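Local coordinates for DNA polymerase III beta subunit (Streptococcus pyogenes, PDB 2AVT) that forms a ring-shaped dimer that encircles duplex DNA and slides along it, tethering the replicative polymerase to its template for processive synthesis, at the interface of chains A and B. Sequence-based numbering; all coordinates share one arbitrary frame. Chains: chain A/B, DNA polymerase III beta subunit.

Contact 1: the interface of chains A and B. Residues chain A 88-90, 111, 113; chain B 277, 280, 313.
B:Arg277 reaches out of helix 268-282 of chain B to the end of helix 79-88 of chain A, where it meets A:Ser88, and passes strand 111-116 on the way. From CB the chain leads to B:Arg277 CG, which lies 3.6 Å from A:Ile113 CD1; the two side chains cross at about a right angle. The chain then bends twice, at chi2 (119°) and chi3 (58°), and this brings B:Arg277 CD beside the hydroxyl A:Ser88 OG, 3.6 Å away, and turns the guanidinium towards A:Pro90. B:Arg277 NE donates to the carboxylate oxygen B:Glu313 OE1 at 3.1 Å, in the guanidinium plane. Above CZ sits the pyrrolidine ring of A:Pro90, whose CD lies 3.7 Å over the centre of the guanidinium plane. At the tip the two amino groups part. B:Arg277 NH1 crosses to the backbone carbonyl A:Ser88 O at 2.9 Å, nearly in line with the C=O bond, and may counter the negative end of the helix. B:Arg277 NH2 makes a salt bridge to B:Glu313 OE2 at 2.7 Å. The side-on pair through NE and NH2 is almost straight and fixes the rotation of the guanidinium. B:Glu313 OE1 also accepts the hydroxyl A:Ser111 OG at 2.8 Å, which arrives 55° out of the carboxylate plane on the same face as NE. Beside this network B:Leu280 CD1 packs 3.7 Å from A:Ser88 CB. A:Ser111 and B:Glu313 also pair as an antiparallel beta bridge. The site locks helix to helix and strand to strand across the subunit boundary, which helps close the dimeric ring.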
ATOM      1  N   SER A  88       6.531  -9.244 -17.112  1.00 24.56           N
ATOM      2  CA  SER A  88       7.161  -8.181 -17.882  1.00 24.95           C
ATOM      3  C   SER A  88       7.289  -8.491 -19.370  1.00 24.85           C
ATOM      4  O   SER A  88       7.649  -7.604 -20.145  1.00 24.04           O
ATOM      5  CB  SER A  88       8.564  -7.892 -17.349  1.00 22.55           C
ATOM      6  OG  SER A  88       9.488  -8.818 -17.897  1.00 26.43           O
ATOM      7  N   LEU A  89       7.010  -9.733 -19.769  1.00 25.36           N
ATOM      8  CA  LEU A  89       7.149 -10.118 -21.177  1.00 25.75           C
ATOM      9  C   LEU A  89       6.144  -9.374 -22.037  1.00 27.45           C
ATOM     10  O   LEU A  89       4.999  -9.164 -21.635  1.00 26.81           O
ATOM     11  CB  LEU A  89       7.028 -11.631 -21.331  1.00 25.45           C
ATOM     12  CG  LEU A  89       8.262 -12.322 -20.728  1.00 25.76           C
ATOM     13  CD1 LEU A  89       8.106 -13.838 -20.772  1.00 26.49           C
ATOM     14  CD2 LEU A  89       9.499 -11.899 -21.502  1.00 27.78           C
ATOM     15  N   PRO A  90       6.569  -8.969 -23.246  1.00 28.32           N
ATOM     16  CA  PRO A  90       5.774  -8.215 -24.217  1.00 31.40           C
ATOM     17  C   PRO A  90       4.552  -8.830 -24.907  1.00 34.07           C
ATOM     18  O   PRO A  90       3.494  -8.210 -24.930  1.00 35.41           O
ATOM     19  CB  PRO A  90       6.833  -7.742 -25.214  1.00 30.27           C
ATOM     20  CG  PRO A  90       7.745  -8.932 -25.295  1.00 29.99           C
ATOM     21  CD  PRO A  90       7.857  -9.388 -23.832  1.00 27.94           C
ATOM     22  N   SER A 111      11.537 -10.698 -27.515  1.00 27.68           N
ATOM     23  CA  SER A 111      12.286 -10.809 -26.272  1.00 29.10           C
ATOM     24  C   SER A 111      12.601 -12.244 -25.867  1.00 27.67           C
ATOM     25  O   SER A 111      11.711 -13.097 -25.806  1.00 29.38           O
ATOM     26  CB  SER A 111      11.515 -10.111 -25.141  1.00 30.64           C
ATOM     27  OG  SER A 111      12.297 -10.033 -23.961  1.00 35.86           O
ATOM     28  N   ILE A 113      14.516 -14.300 -22.819  1.00 27.00           N
ATOM     29  CA  ILE A 113      15.098 -14.261 -21.477  1.00 27.19           C
ATOM     30  C   ILE A 113      15.391 -15.670 -20.976  1.00 26.72           C
ATOM     31  O   ILE A 113      14.495 -16.516 -20.899  1.00 25.36           O
ATOM     32  CB  ILE A 113      14.136 -13.556 -20.479  1.00 26.25           C
ATOM     33  CG1 ILE A 113      13.964 -12.089 -20.884  1.00 24.82           C
ATOM     34  CG2 ILE A 113      14.684 -13.658 -19.043  1.00 25.18           C
ATOM     35  CD1 ILE A 113      12.832 -11.369 -20.169  1.00 26.11           C
TER
ATOM     36  N   ARG B 277      12.734  -4.824 -18.650  1.00 23.02           N
ATOM     37  CA  ARG B 277      12.975  -6.248 -18.838  1.00 22.48           C
ATOM     38  C   ARG B 277      14.452  -6.491 -18.565  1.00 22.51           C
ATOM     39  O   ARG B 277      14.835  -7.434 -17.855  1.00 21.35           O
ATOM     40  CB  ARG B 277      12.658  -6.633 -20.283  1.00 25.13           C
ATOM     41  CG  ARG B 277      11.866  -7.901 -20.461  1.00 26.58           C
ATOM     42  CD  ARG B 277      10.556  -7.623 -21.151  1.00 24.32           C
ATOM     43  NE  ARG B 277      10.706  -6.999 -22.471  1.00 22.42           N
ATOM     44  CZ  ARG B 277       9.772  -6.219 -23.008  1.00 21.26           C
ATOM     45  NH1 ARG B 277       8.666  -5.966 -22.325  1.00 17.25           N
ATOM     46  NH2 ARG B 277       9.942  -5.671 -24.208  1.00 22.43           N
ATOM     47  N   LEU B 280      15.384  -6.220 -14.709  1.00 22.46           N
ATOM     48  CA  LEU B 280      15.044  -7.393 -13.907  1.00 23.88           C
ATOM     49  C   LEU B 280      16.212  -8.360 -13.845  1.00 22.57           C
ATOM     50  O   LEU B 280      16.436  -9.000 -12.820  1.00 24.06           O
ATOM     51  CB  LEU B 280      13.818  -8.113 -14.472  1.00 21.18           C
ATOM     52  CG  LEU B 280      12.486  -7.410 -14.237  1.00 21.47           C
ATOM     53  CD1 LEU B 280      11.373  -8.206 -14.890  1.00 22.95           C
ATOM     54  CD2 LEU B 280      12.231  -7.271 -12.730  1.00 26.21           C
ATOM     55  N   GLU B 313      17.261  -9.181 -26.551  1.00 25.01           N
ATOM     56  CA  GLU B 313      16.034  -8.678 -27.127  1.00 26.89           C
ATOM     57  C   GLU B 313      16.214  -7.740 -28.311  1.00 28.16           C
ATOM     58  O   GLU B 313      16.984  -6.780 -28.229  1.00 26.43           O
ATOM     59  CB  GLU B 313      15.224  -7.954 -26.047  1.00 25.70           C
ATOM     60  CG  GLU B 313      13.863  -7.465 -26.532  1.00 31.09           C
ATOM     61  CD  GLU B 313      13.028  -6.880 -25.421  1.00 29.62           C
ATOM     62  OE1 GLU B 313      13.141  -7.370 -24.281  1.00 33.03           O
ATOM     63  OE2 GLU B 313      12.245  -5.946 -25.684  1.00 32.61           O
TER

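Contact 2: the interface of chains A and B. Residues chain A 277, 281, 310-312; chain B 85, 112-113.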
ATOM      1  N   ARG A 277     -14.576   5.470  16.960  1.00 44.90           N
ATOM      2  CA  ARG A 277     -14.207   6.752  17.548  1.00 45.38           C
ATOM      3  C   ARG A 277     -13.732   6.520  18.975  1.00 47.15           C
ATOM      4  O   ARG A 277     -12.800   7.172  19.448  1.00 47.17           O
ATOM      5  CB  ARG A 277     -15.398   7.700  17.595  1.00 43.39           C
ATOM      6  CG  ARG A 277     -15.973   8.071  16.263  1.00 42.03           C
ATOM      7  CD  ARG A 277     -17.077   9.087  16.458  1.00 44.69           C
ATOM      8  NE  ARG A 277     -17.909   9.188  15.270  1.00 49.81           N
ATOM      9  CZ  ARG A 277     -18.810   8.282  14.913  1.00 49.31           C
ATOM     10  NH1 ARG A 277     -19.009   7.210  15.663  1.00 51.94           N
ATOM     11  NH2 ARG A 277     -19.490   8.434  13.788  1.00 51.93           N
ATOM     12  N   ILE A 281      -9.489   7.140  21.085  1.00 51.05           N
ATOM     13  CA  ILE A 281      -9.123   7.782  22.341  1.00 50.50           C
ATOM     14  C   ILE A 281      -8.629   6.765  23.361  1.00 50.67           C
ATOM     15  O   ILE A 281      -7.636   6.998  24.056  1.00 50.89           O
ATOM     16  CB  ILE A 281     -10.315   8.552  22.940  1.00 50.07           C
ATOM     17  CG1 ILE A 281     -10.826   9.578  21.928  1.00 49.41           C
ATOM     18  CG2 ILE A 281      -9.902   9.231  24.236  1.00 49.99           C
ATOM     19  CD1 ILE A 281      -9.767  10.523  21.418  1.00 49.16           C
ATOM     20  N   LYS A 310     -11.432  13.108  25.776  1.00 57.01           N
ATOM     21  CA  LYS A 310     -12.586  12.359  26.266  1.00 56.70           C
ATOM     22  C   LYS A 310     -13.613  12.078  25.177  1.00 56.35           C
ATOM     23  O   LYS A 310     -13.646  12.757  24.149  1.00 55.42           O
ATOM     24  CB  LYS A 310     -13.274  13.139  27.393  1.00 56.80           C
ATOM     25  CG  LYS A 310     -12.481  13.228  28.686  1.00 58.46           C
ATOM     26  CD  LYS A 310     -13.085  14.273  29.614  1.00 59.16           C
ATOM     27  CE  LYS A 310     -14.592  14.100  29.737  1.00 58.56           C
ATOM     28  NZ  LYS A 310     -15.189  15.144  30.621  1.00 60.21           N
ATOM     29  N   VAL A 311     -14.462  11.082  25.427  1.00 56.07           N
ATOM     30  CA  VAL A 311     -15.515  10.702  24.490  1.00 56.15           C
ATOM     31  C   VAL A 311     -16.853  10.495  25.198  1.00 56.28           C
ATOM     32  O   VAL A 311     -16.963   9.680  26.115  1.00 55.93           O
ATOM     33  CB  VAL A 311     -15.187   9.388  23.751  1.00 55.62           C
ATOM     34  CG1 VAL A 311     -16.290   9.072  22.758  1.00 56.88           C
ATOM     35  CG2 VAL A 311     -13.864   9.501  23.037  1.00 56.71           C
ATOM     36  N   ASN A 312     -17.858  11.245  24.754  1.00 56.19           N
ATOM     37  CA  ASN A 312     -19.217  11.170  25.284  1.00 56.09           C
ATOM     38  C   ASN A 312     -20.128  11.067  24.065  1.00 55.62           C
ATOM     39  O   ASN A 312     -20.352  12.055  23.362  1.00 55.26           O
ATOM     40  CB  ASN A 312     -19.551  12.434  26.086  1.00 57.35           C
ATOM     41  CG  ASN A 312     -21.034  12.545  26.424  1.00 60.31           C
ATOM     42  OD1 ASN A 312     -21.883  12.653  25.534  1.00 61.45           O
ATOM     43  ND2 ASN A 312     -21.350  12.522  27.715  1.00 61.12           N
TER
ATOM     44  N   ILE B  85      -9.437  11.839  14.272  1.00 45.62           N
ATOM     45  CA  ILE B  85     -10.680  12.166  14.958  1.00 45.96           C
ATOM     46  C   ILE B  85     -11.703  12.828  14.050  1.00 45.07           C
ATOM     47  O   ILE B  85     -12.839  12.371  13.957  1.00 45.00           O
ATOM     48  CB  ILE B  85     -10.433  13.102  16.162  1.00 47.40           C
ATOM     49  CG1 ILE B  85      -9.652  12.364  17.249  1.00 47.64           C
ATOM     50  CG2 ILE B  85     -11.765  13.609  16.704  1.00 47.96           C
ATOM     51  CD1 ILE B  85     -10.334  11.103  17.736  1.00 49.75           C
ATOM     52  N   GLU B 112     -19.599  13.656  20.907  1.00 54.07           N
ATOM     53  CA  GLU B 112     -18.886  14.810  21.434  1.00 53.63           C
ATOM     54  C   GLU B 112     -17.537  14.323  21.936  1.00 53.17           C
ATOM     55  O   GLU B 112     -17.464  13.410  22.758  1.00 52.30           O
ATOM     56  CB  GLU B 112     -19.657  15.468  22.583  1.00 54.88           C
ATOM     57  CG  GLU B 112     -19.003  16.756  23.084  1.00 56.83           C
ATOM     58  CD  GLU B 112     -19.745  17.409  24.246  1.00 58.13           C
ATOM     59  OE1 GLU B 112     -19.798  16.808  25.342  1.00 58.56           O
ATOM     60  OE2 GLU B 112     -20.272  18.530  24.060  1.00 58.60           O
ATOM     61  N   ILE B 113     -16.469  14.926  21.426  1.00 53.00           N
ATOM     62  CA  ILE B 113     -15.122  14.548  21.826  1.00 52.24           C
ATOM     63  C   ILE B 113     -14.288  15.771  22.192  1.00 51.68           C
ATOM     64  O   ILE B 113     -14.272  16.775  21.477  1.00 51.45           O
ATOM     65  CB  ILE B 113     -14.416  13.757  20.703  1.00 52.91           C
ATOM     66  CG1 ILE B 113     -15.057  12.371  20.576  1.00 53.31           C
ATOM     67  CG2 ILE B 113     -12.928  13.641  20.999  1.00 53.04           C
ATOM     68  CD1 ILE B 113     -14.471  11.505  19.475  1.00 53.56           C
TER
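Backbone hydrogen bonds join A:Asn312 and B:Glu112 into an antiparallel bridge between strand 309-314 of chain A and strand 111-116 of chain B. The amide A:Asn312 N gives a nearly straight bond to B:Glu112 O at 3.0 Å. In return B:Glu112 N donates to A:Asn312 O, also at 3.0 Å, but this bond is more bent, 142° at the hydrogen. The next bridge along pairs A:Val311 with B:Ile113.

Apolar packing fills the side of the strands that faces the helices. A:Val311 and B:Ile113 lie alongside one another and point the same way, with A:Val311 CG2 at 4.0 Å from B:Ile113 CG1. B:Ile113 places CG1 beside its backbone N (chi1 -71°), on the branch that meets the valine. On its other branch, B:Ile113 CG2 lies 3.3 Å from the carbonyl A:Lys310 O. Between the helices, A:Ile281 and B:Ile85 cross at about a right angle and touch through their terminal methyls, the two CD1 atoms 3.8 Å apart. A:Arg277 adds a loose fringe to the packing, its CB 4.3 Å from B:Ile113 CD1.

In the fold, the paired strands carry the outer sheet of one subunit on into the next, while helices 268-282 and 79-87 line the inner side of the ring and pack behind the seam.

Contact 1 and contact 2 lie about 54 Å apart, measured between the centres of their C-alpha atoms, at the two opposite seams of the ring. They draw on the same elements with the chains exchanged: helix 268-282 and strand 309-314 of one subunit against strand 111-116 and the helix starting at residue 79 of the other. Each head-to-tail seam thus unites an N-terminal with a C-terminal domain, and two equivalent junctions close the circle. Residue 277 differs in conformation, bent in contact 1 and extended in contact 2, so side-chain detail can vary while the strand pairing persists.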